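Local atomic coordinates of Rio2 kinase (Chaetomium thermophilum, PDB entry 4GYI), a protein that binds ADP and magnesium as an atypical RIO-type kinase of pre-40S ribosome maturation and probably phosphorylates serine and threonine in proteins. Residues 17-22 and 53-58; 262-267 and 314-319. One frame throughout, in Å; residues are numbered along the deposited sequence.

Interaction 1 of 2, residues 17-22 and 53-58; sequences WRVLTA and KSIATL
In the N-terminal winged-helix domain of Rio2, V19 and L20 of helix 14-26 pack against S54, I55 and L58 of helix 51-60. The axes of the two short segments come within 9.2 Å of each other and cross at -78°, and the touching residues lie within about one turn of each segment. V19 points at its partner helix and divides its two methyls among three neighbours. With CG1 anti to the backbone N (chi1 173°), CG1 enters between I55 and L58, 3.8 Å from I55 CG1 and 3.7 Å from L58 CD1. CG2, anti to the carbonyl carbon, instead rests on S54 CB at 3.7 Å. The V19 side chain lies roughly at right angles to that of I55. This is the crossing of the first and third helices of the winged-helix fold, where helix 51-60 holds the position of the recognition helix of DNA-binding relatives and leads into the 64-68 and 75-77 hairpin. From the opposite helix, L58 reaches back over the backbone of helix 14-26. Its CD1 approaches L20 N to 3.5 Å and also touches L20 CB at 4.0 Å, while CD2 reaches the same CB. The side-chain contacts are apolar, although S54 has a hydroxyl: its OG turns to D16 OD1, a hydrogen bond that fastens the start of helix 14-26 to helix 51-60 beside the methyl packing. I64 touches L20, I55 and L58, I38 of helix 35-42 meets V19, and L85 of helix 79-92 packs on L20.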
loop_
_atom_site.group_PDB
_atom_site.type_symbol
_atom_site.label_atom_id
_atom_site.label_comp_id
_atom_site.label_asym_id
_atom_site.label_seq_id
_atom_site.Cartn_x
_atom_site.Cartn_y
_atom_site.Cartn_z
ATOM N N TRP A 17 15.125 -4.830 20.164
ATOM C CA TRP A 17 14.619 -3.779 19.294
ATOM C C TRP A 17 15.700 -2.784 18.866
ATOM O O TRP A 17 15.780 -2.400 17.700
ATOM C CB TRP A 17 13.438 -3.075 19.955
ATOM C CG TRP A 17 12.225 -3.952 19.984
ATOM C CD1 TRP A 17 11.678 -4.567 21.067
ATOM C CD2 TRP A 17 11.450 -4.366 18.852
ATOM N NE1 TRP A 17 10.586 -5.311 20.687
ATOM C CE2 TRP A 17 10.423 -5.199 19.332
ATOM C CE3 TRP A 17 11.514 -4.091 17.478
ATOM C CZ2 TRP A 17 9.463 -5.764 18.485
ATOM C CZ3 TRP A 17 10.560 -4.649 16.639
ATOM C CH2 TRP A 17 9.550 -5.473 17.145
ATOM N N ARG A 18 16.543 -2.394 19.809
ATOM C CA ARG A 18 17.601 -1.426 19.557
ATOM C C ARG A 18 18.619 -1.934 18.529
ATOM O O ARG A 18 19.084 -1.181 17.678
ATOM C CB ARG A 18 18.293 -1.083 20.878
ATOM C CG ARG A 18 19.180 0.137 20.812
ATOM C CD ARG A 18 19.783 0.481 22.182
ATOM N NE ARG A 18 20.447 1.780 22.138
ATOM C CZ ARG A 18 19.831 2.932 22.381
ATOM N NH1 ARG A 18 18.544 2.934 22.709
ATOM N NH2 ARG A 18 20.499 4.079 22.310
ATOM N N VAL A 19 18.960 -3.215 18.619
ATOM C CA VAL A 19 19.874 -3.848 17.674
ATOM C C VAL A 19 19.213 -4.030 16.299
ATOM O O VAL A 19 19.829 -3.758 15.263
ATOM C CB VAL A 19 20.385 -5.202 18.224
ATOM C CG1 VAL A 19 21.204 -5.943 17.184
ATOM C CG2 VAL A 19 21.221 -4.971 19.466
ATOM N N LEU A 20 17.959 -4.482 16.294
ATOM C CA LEU A 20 17.191 -4.562 15.066
ATOM C C LEU A 20 17.155 -3.192 14.388
ATOM O O LEU A 20 17.425 -3.075 13.194
ATOM C CB LEU A 20 15.768 -5.075 15.331
ATOM C CG LEU A 20 14.966 -5.433 14.080
ATOM C CD1 LEU A 20 15.747 -6.454 13.252
ATOM C CD2 LEU A 20 13.532 -5.962 14.418
ATOM N N THR A 21 16.839 -2.157 15.156
ATOM C CA THR A 21 16.791 -0.796 14.625
ATOM C C THR A 21 18.156 -0.348 14.100
ATOM O O THR A 21 18.251 0.332 13.076
ATOM C CB THR A 21 16.328 0.192 15.709
ATOM O OG1 THR A 21 15.023 -0.184 16.175
ATOM C CG2 THR A 21 16.288 1.618 15.164
ATOM N N ALA A 22 19.207 -0.751 14.807
ATOM C CA ALA A 22 20.578 -0.440 14.410
ATOM C C ALA A 22 20.956 -1.077 13.080
ATOM O O ALA A 22 21.702 -0.492 12.294
ATOM C CB ALA A 22 21.569 -0.874 15.507
ATOM N N LYS A 53 24.364 -10.877 21.905
ATOM C CA LYS A 53 23.309 -11.835 22.220
ATOM C C LYS A 53 22.016 -11.523 21.469
ATOM O O LYS A 53 21.398 -12.417 20.889
ATOM C CB LYS A 53 23.034 -11.888 23.720
ATOM C CG LYS A 53 21.893 -12.828 24.091
ATOM C CD LYS A 53 21.817 -13.041 25.594
ATOM C CE LYS A 53 20.630 -13.918 25.974
ATOM N NZ LYS A 53 20.592 -14.177 27.448
ATOM N N SER A 54 21.606 -10.257 21.503
ATOM C CA SER A 54 20.467 -9.793 20.712
ATOM C C SER A 54 20.593 -10.192 19.239
ATOM O O SER A 54 19.626 -10.649 18.635
ATOM C CB SER A 54 20.311 -8.274 20.838
ATOM O OG SER A 54 19.779 -7.925 22.104
ATOM N N ILE A 55 21.788 -10.032 18.672
ATOM C CA ILE A 55 22.049 -10.431 17.284
ATOM C C ILE A 55 21.652 -11.884 17.002
ATOM O O ILE A 55 21.009 -12.181 15.988
ATOM C CB ILE A 55 23.532 -10.198 16.877
ATOM C CG1 ILE A 55 23.857 -8.702 16.868
ATOM C CG2 ILE A 55 23.831 -10.809 15.508
ATOM C CD1 ILE A 55 25.181 -8.351 16.203
ATOM N N ALA A 56 22.013 -12.787 17.907
ATOM C CA ALA A 56 21.683 -14.203 17.740
ATOM C C ALA A 56 20.175 -14.454 17.859
ATOM O O ALA A 56 19.589 -15.217 17.078
ATOM C CB ALA A 56 22.438 -15.037 18.756
ATOM N N THR A 57 19.561 -13.829 18.862
ATOM C CA THR A 57 18.111 -13.845 19.024
ATOM C C THR A 57 17.428 -13.414 17.725
ATOM O O THR A 57 16.535 -14.097 17.226
ATOM C CB THR A 57 17.668 -12.880 20.144
ATOM O OG1 THR A 57 18.055 -13.401 21.425
ATOM C CG2 THR A 57 16.158 -12.676 20.113
ATOM N N LEU A 58 17.863 -12.285 17.178
ATOM C CA LEU A 58 17.237 -11.727 15.975
ATOM C C LEU A 58 17.475 -12.612 14.768
ATOM O O LEU A 58 16.599 -12.764 13.919
ATOM C CB LEU A 58 17.742 -10.308 15.706
ATOM C CG LEU A 58 17.379 -9.270 16.772
ATOM C CD1 LEU A 58 18.212 -7.992 16.587
ATOM C CD2 LEU A 58 15.869 -8.969 16.752
#

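Interaction 2 of 2, residues 262-267 and 314-319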
loop_
_atom_site.group_PDB
_atom_site.type_symbol
_atom_site.label_atom_id
_atom_site.label_comp_id
_atom_site.label_asym_id
_atom_site.label_seq_id
_atom_site.Cartn_x
_atom_site.Cartn_y
_atom_site.Cartn_z
ATOM N N MET A 262 -1.399 5.636 -8.678
ATOM C CA MET A 262 -1.995 6.849 -9.232
ATOM C C MET A 262 -1.038 7.711 -10.022
ATOM O O MET A 262 0.121 7.855 -9.667
ATOM C CB MET A 262 -2.578 7.710 -8.134
ATOM C CG MET A 262 -3.804 7.148 -7.539
ATOM S SD MET A 262 -4.640 8.491 -6.721
ATOM C CE MET A 262 -6.279 8.215 -7.362
ATOM N N VAL A 263 -1.534 8.282 -11.110
ATOM C CA VAL A 263 -0.710 9.152 -11.931
ATOM C C VAL A 263 -1.430 10.461 -12.194
ATOM O O VAL A 263 -2.666 10.531 -12.151
ATOM C CB VAL A 263 -0.315 8.502 -13.270
ATOM C CG1 VAL A 263 0.297 7.144 -13.034
ATOM C CG2 VAL A 263 -1.515 8.374 -14.180
ATOM N N SER A 264 -0.646 11.501 -12.454
ATOM C CA SER A 264 -1.203 12.806 -12.755
ATOM C C SER A 264 -1.822 12.836 -14.141
ATOM O O SER A 264 -1.374 12.126 -15.040
ATOM C CB SER A 264 -0.106 13.863 -12.670
ATOM O OG SER A 264 -0.427 14.955 -13.488
ATOM N N MET A 265 -2.830 13.681 -14.333
ATOM C CA MET A 265 -3.403 13.859 -15.666
ATOM C C MET A 265 -2.373 14.423 -16.643
ATOM O O MET A 265 -2.600 14.437 -17.851
ATOM C CB MET A 265 -4.639 14.768 -15.630
ATOM C CG MET A 265 -5.887 14.115 -15.079
ATOM S SD MET A 265 -6.744 13.031 -16.246
ATOM C CE MET A 265 -7.207 14.252 -17.497
ATOM N N ASP A 266 -1.246 14.892 -16.115
ATOM C CA ASP A 266 -0.156 15.416 -16.937
ATOM C C ASP A 266 0.872 14.349 -17.314
ATOM O O ASP A 266 1.903 14.673 -17.897
ATOM C CB ASP A 266 0.571 16.549 -16.204
ATOM C CG ASP A 266 -0.219 17.841 -16.197
ATOM O OD1 ASP A 266 -0.911 18.124 -17.197
ATOM O OD2 ASP A 266 -0.141 18.572 -15.189
ATOM N N HIS A 267 0.610 13.092 -16.961
ATOM C CA HIS A 267 1.560 12.020 -17.236
ATOM C C HIS A 267 1.619 11.809 -18.732
ATOM O O HIS A 267 0.591 11.890 -19.395
ATOM C CB HIS A 267 1.119 10.737 -16.552
ATOM C CG HIS A 267 2.125 9.630 -16.624
ATOM N ND1 HIS A 267 2.416 8.967 -17.797
ATOM C CD2 HIS A 267 2.881 9.045 -15.663
ATOM C CE1 HIS A 267 3.334 8.047 -17.563
ATOM N NE2 HIS A 267 3.628 8.068 -16.277
ATOM N N ARG A 314 -5.500 20.857 -7.266
ATOM C CA ARG A 314 -4.707 19.842 -7.956
ATOM C C ARG A 314 -4.092 18.899 -6.940
ATOM O O ARG A 314 -3.104 19.245 -6.287
ATOM C CB ARG A 314 -3.590 20.499 -8.771
ATOM C CG ARG A 314 -4.061 21.383 -9.910
ATOM C CD ARG A 314 -4.468 20.562 -11.128
ATOM N NE ARG A 314 -3.371 19.731 -11.628
ATOM C CZ ARG A 314 -2.599 20.038 -12.668
ATOM N NH1 ARG A 314 -2.796 21.165 -13.348
ATOM N NH2 ARG A 314 -1.629 19.206 -13.036
ATOM N N LEU A 315 -4.663 17.704 -6.811
ATOM C CA LEU A 315 -4.209 16.748 -5.801
ATOM C C LEU A 315 -2.928 16.043 -6.206
ATOM O O LEU A 315 -2.263 15.424 -5.372
ATOM C CB LEU A 315 -5.297 15.718 -5.513
ATOM C CG LEU A 315 -6.587 16.372 -5.024
ATOM C CD1 LEU A 315 -7.550 15.353 -4.442
ATOM C CD2 LEU A 315 -6.222 17.415 -3.989
ATOM N N ASP A 316 -2.573 16.155 -7.484
ATOM C CA ASP A 316 -1.397 15.474 -8.015
ATOM C C ASP A 316 -0.095 16.159 -7.615
ATOM O O ASP A 316 0.960 15.910 -8.201
ATOM C CB ASP A 316 -1.492 15.350 -9.536
ATOM C CG ASP A 316 -1.851 16.663 -10.210
ATOM O OD1 ASP A 316 -2.444 17.533 -9.532
ATOM O OD2 ASP A 316 -1.549 16.818 -11.414
ATOM N N ALA A 317 -0.181 17.028 -6.613
ATOM C CA ALA A 317 0.982 17.723 -6.087
ATOM C C ALA A 317 1.218 17.328 -4.635
ATOM O O ALA A 317 2.103 17.874 -3.976
ATOM C CB ALA A 317 0.795 19.220 -6.209
ATOM N N ALA A 318 0.423 16.375 -4.146
ATOM C CA ALA A 318 0.535 15.893 -2.770
ATOM C C ALA A 318 1.873 15.199 -2.540
ATOM O O ALA A 318 2.386 15.146 -1.422
ATOM C CB ALA A 318 -0.619 14.950 -2.440
ATOM N N LEU A 319 2.437 14.674 -3.618
ATOM C CA LEU A 319 3.705 13.965 -3.556
ATOM C C LEU A 319 4.895 14.909 -3.339
ATOM O O LEU A 319 5.871 14.538 -2.684
ATOM C CB LEU A 319 3.892 13.147 -4.836
ATOM C CG LEU A 319 4.470 11.738 -4.687
ATOM C CD1 LEU A 319 3.916 11.063 -3.431
ATOM C CD2 LEU A 319 4.179 10.906 -5.941
#
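D316, S264 and R314 carry this contact, with D266 as the fourth member. S264 OG donates to D316 OD2 at 3.0 Å, on the anti lone pair of that oxygen. The same OG accepts from D266 N at 2.8 Å, closing an ST turn within the type I beta turn from S264 to H267. The syn lone pair of D316 OD2 takes R314 NH2 at 2.9 Å in a nearly straight bond (168°), while R314 NE bonds OD1, a salt bridge in which the guanidinium grips the carboxylate side-on. The arginine chain folds at chi2 (-79°) and chi3 (-59°), back toward the aspartate two residues on. A second hydrogen-bonded salt bridge joins R314 NH2 to D266 OD2 at 2.7 Å, close to the guanidinium plane but above the D266 carboxylate plane. An alanine in place of R314 would probably leave the D266 and D316 carboxylates, whose OD2 atoms lie 4.4 Å apart, without the guanidinium that bridges them and with their like charges less well balanced. Strand 263-264 pairs with strand 226-227, whose L226 also touches D316 and L315; K304 of helix 300-304 lies against D266, and the 314-319 loop leans on helix 149-172 through L315 and A318.

How the interactions relate
Interactions 1 and 2 belong to different parts of the chain and do not touch: their centres are 40 Å apart and their nearest atoms about 24 Å. They lie on opposite sides of the chain's centre, the centre of interaction 1 about 27 Å from it and that of interaction 2 about 17 Å. Interaction 1 joins two helices of the N-terminal winged-helix domain; interaction 2 joins strand 263-264 and its turn to the loop between helices 300-304 and 326-341. Neither lines the site where ADP and magnesium bind, yet 262-267 follows closely in sequence on D258, the magnesium ligand that carries the phosphate. Interaction 1 is buried, interaction 2 lies at the surface.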